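Local coordinates for protein aminotransferase class I and II (Anaerococcus prevotii, PDB 4EMY) that probably transfers amino groups as a homodimeric, pyridoxal 5'-phosphate-dependent class I aminotransferase, at residues I129-Y134 against F152-D157. Sequence-based numbering, arbitrary orientation.
Sequences ICHDYY and FEFFTD
Phe152 N donates to Cys130 O over 3.2 Å, and Asp132 N returns a weaker, more bent bond to Phe152 O; the two flank His131 and join the strand ends in parallel. Past this bridge both chains leave the sheet, and aromatic side chains take over. With CG anti to its backbone N (chi1 -151°), Phe154 runs alongside His131 in the same direction, the rings in an offset stack with centroids 4.6 Å apart and planes at 15°. His131 CB also sits over the centre of the Phe154 ring as a CH-pi contact. Histidine suits its place because a flat ring can stack while both nitrogens bond: ND1 donates to Tyr133 O (2.8 Å), tying the imidazole to the chain just after the strand, and NE2 pairs with Asn185 N, part of the cofactor pocket. Further out, Phe155 presents the edge bearing CD2 and CE2 to one face of Tyr133, the planes at 66° and Phe155 CD2 3.6 Å from Tyr133 CE1. At the more exposed border, Asp132 OD2 lies 3.3 Å from Glu153 CA; its long, weak ion pair with Lys385 may partly offset the nearby Glu153 carboxylate. The Phe152 ring lies against the His131 backbone, CE2 3.5 Å from His131 N, with CD2 near Ile129 CG2, and pairs edge-to-face with Tyr166. The contact thus joins the C-terminal ends of strand 127-131 and edge strand 148-152 of the large sheet, with Ile129 and Phe152 packed on helix 163-176.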
loop_
_atom_site.group_PDB
_atom_site.type_symbol
_atom_site.label_atom_id
_atom_site.label_comp_id
_atom_site.label_asym_id
_atom_site.label_seq_id
_atom_site.Cartn_x
_atom_site.Cartn_y
_atom_site.Cartn_z
ATOM N N ILE A 129 -13.742 -19.176 -3.047
ATOM C CA ILE A 129 -14.611 -19.929 -2.157
ATOM C C ILE A 129 -14.131 -19.756 -0.717
ATOM O O ILE A 129 -13.058 -20.243 -0.336
ATOM C CB ILE A 129 -14.695 -21.405 -2.577
ATOM C CG1 ILE A 129 -15.147 -21.494 -4.037
ATOM C CG2 ILE A 129 -15.651 -22.165 -1.673
ATOM C CD1 ILE A 129 -14.368 -22.495 -4.855
ATOM N N CYS A 130 -14.941 -19.038 0.059
ATOM C CA CYS A 130 -14.587 -18.600 1.403
ATOM C C CYS A 130 -15.647 -18.996 2.414
ATOM O O CYS A 130 -16.832 -19.104 2.078
ATOM C CB CYS A 130 -14.398 -17.081 1.437
ATOM S SG CYS A 130 -14.027 -16.427 3.085
ATOM N N HIS A 131 -15.210 -19.192 3.657
ATOM C CA HIS A 131 -16.100 -19.633 4.728
ATOM C C HIS A 131 -17.165 -18.626 5.067
ATOM O O HIS A 131 -16.945 -17.416 4.995
ATOM C CB HIS A 131 -15.311 -20.051 5.967
ATOM C CG HIS A 131 -14.039 -19.272 6.164
ATOM N ND1 HIS A 131 -14.030 -17.998 6.599
ATOM C CD2 HIS A 131 -12.708 -19.630 5.962
ATOM C CE1 HIS A 131 -12.761 -17.563 6.672
ATOM N NE2 HIS A 131 -11.954 -18.564 6.281
ATOM N N ASP A 132 -18.329 -19.167 5.425
ATOM C CA ASP A 132 -19.571 -18.459 5.782
ATOM C C ASP A 132 -19.422 -17.231 6.678
ATOM O O ASP A 132 -20.126 -16.237 6.502
ATOM C CB ASP A 132 -20.487 -19.448 6.505
ATOM C CG ASP A 132 -21.857 -19.500 5.917
ATOM O OD1 ASP A 132 -22.080 -18.816 4.896
ATOM O OD2 ASP A 132 -22.708 -20.229 6.468
ATOM N N TYR A 133 -18.546 -17.346 7.674
ATOM C CA TYR A 133 -18.214 -16.258 8.573
ATOM C C TYR A 133 -16.862 -15.751 8.093
ATOM O O TYR A 133 -15.877 -16.496 8.113
ATOM C CB TYR A 133 -18.090 -16.764 10.014
ATOM C CG TYR A 133 -19.310 -17.451 10.609
ATOM C CD1 TYR A 133 -19.788 -18.667 10.097
ATOM C CD2 TYR A 133 -19.959 -16.912 11.721
ATOM C CE1 TYR A 133 -20.893 -19.296 10.654
ATOM C CE2 TYR A 133 -21.058 -17.543 12.291
ATOM C CZ TYR A 133 -21.523 -18.732 11.756
ATOM O OH TYR A 133 -22.618 -19.351 12.322
ATOM N N TYR A 134 -16.811 -14.499 7.647
ATOM C CA TYR A 134 -15.598 -13.957 7.047
ATOM C C TYR A 134 -15.388 -12.489 7.348
ATOM O O TYR A 134 -16.332 -11.749 7.619
ATOM C CB TYR A 134 -15.617 -14.153 5.529
ATOM C CG TYR A 134 -16.761 -13.457 4.834
ATOM C CD1 TYR A 134 -16.606 -12.180 4.305
ATOM C CD2 TYR A 134 -17.996 -14.074 4.711
ATOM C CE1 TYR A 134 -17.654 -11.536 3.672
ATOM C CE2 TYR A 134 -19.050 -13.441 4.077
ATOM C CZ TYR A 134 -18.875 -12.173 3.560
ATOM O OH TYR A 134 -19.926 -11.548 2.927
ATOM N N PHE A 152 -19.517 -20.868 1.614
ATOM C CA PHE A 152 -19.996 -22.179 2.052
ATOM C C PHE A 152 -20.188 -22.170 3.577
ATOM O O PHE A 152 -19.509 -21.415 4.280
ATOM C CB PHE A 152 -19.018 -23.284 1.630
ATOM C CG PHE A 152 -17.752 -23.326 2.443
ATOM C CD1 PHE A 152 -17.652 -24.150 3.561
ATOM C CD2 PHE A 152 -16.657 -22.546 2.096
ATOM C CE1 PHE A 152 -16.489 -24.191 4.315
ATOM C CE2 PHE A 152 -15.491 -22.585 2.846
ATOM C CZ PHE A 152 -15.409 -23.407 3.959
ATOM N N GLU A 153 -21.100 -23.011 4.078
ATOM C CA GLU A 153 -21.388 -23.100 5.515
ATOM C C GLU A 153 -20.179 -23.599 6.303
ATOM O O GLU A 153 -19.850 -24.781 6.260
ATOM C CB GLU A 153 -22.596 -24.006 5.778
ATOM C CG GLU A 153 -23.927 -23.456 5.285
ATOM C CD GLU A 153 -24.950 -24.551 5.014
ATOM O OE1 GLU A 153 -25.215 -24.835 3.824
ATOM O OE2 GLU A 153 -25.487 -25.137 5.983
ATOM N N PHE A 154 -19.530 -22.679 7.013
ATOM C CA PHE A 154 -18.337 -22.942 7.835
ATOM C C PHE A 154 -18.459 -24.183 8.726
ATOM O O PHE A 154 -17.641 -25.099 8.638
ATOM C CB PHE A 154 -18.064 -21.724 8.735
ATOM C CG PHE A 154 -16.612 -21.513 9.086
ATOM C CD1 PHE A 154 -16.172 -20.259 9.489
ATOM C CD2 PHE A 154 -15.685 -22.545 9.011
ATOM C CE1 PHE A 154 -14.847 -20.038 9.818
ATOM C CE2 PHE A 154 -14.357 -22.327 9.333
ATOM C CZ PHE A 154 -13.938 -21.072 9.738
ATOM N N PHE A 155 -19.481 -24.198 9.579
ATOM C CA PHE A 155 -19.563 -25.156 10.677
ATOM C C PHE A 155 -20.637 -26.221 10.493
ATOM O O PHE A 155 -21.559 -26.069 9.692
ATOM C CB PHE A 155 -19.826 -24.425 11.999
ATOM C CG PHE A 155 -18.837 -23.333 12.306
ATOM C CD1 PHE A 155 -17.539 -23.637 12.705
ATOM C CD2 PHE A 155 -19.212 -22.001 12.225
ATOM C CE1 PHE A 155 -16.636 -22.630 13.001
ATOM C CE2 PHE A 155 -18.312 -20.991 12.519
ATOM C CZ PHE A 155 -17.023 -21.305 12.906
ATOM N N THR A 156 -20.501 -27.304 11.249
ATOM C CA THR A 156 -21.556 -28.294 11.382
ATOM C C THR A 156 -22.373 -27.895 12.599
ATOM O O THR A 156 -22.025 -26.943 13.288
ATOM C CB THR A 156 -20.988 -29.715 11.570
ATOM O OG1 THR A 156 -20.145 -29.751 12.732
ATOM C CG2 THR A 156 -20.192 -30.144 10.338
ATOM N N ASP A 157 -23.454 -28.617 12.868
ATOM C CA ASP A 157 -24.282 -28.333 14.035
ATOM C C ASP A 157 -23.523 -28.502 15.359
ATOM O O ASP A 157 -23.922 -27.947 16.385
ATOM C CB ASP A 157 -25.563 -29.175 14.003
ATOM C CG ASP A 157 -26.562 -28.685 12.954
ATOM O OD1 ASP A 157 -26.333 -27.600 12.363
ATOM O OD2 ASP A 157 -27.577 -29.382 12.719
#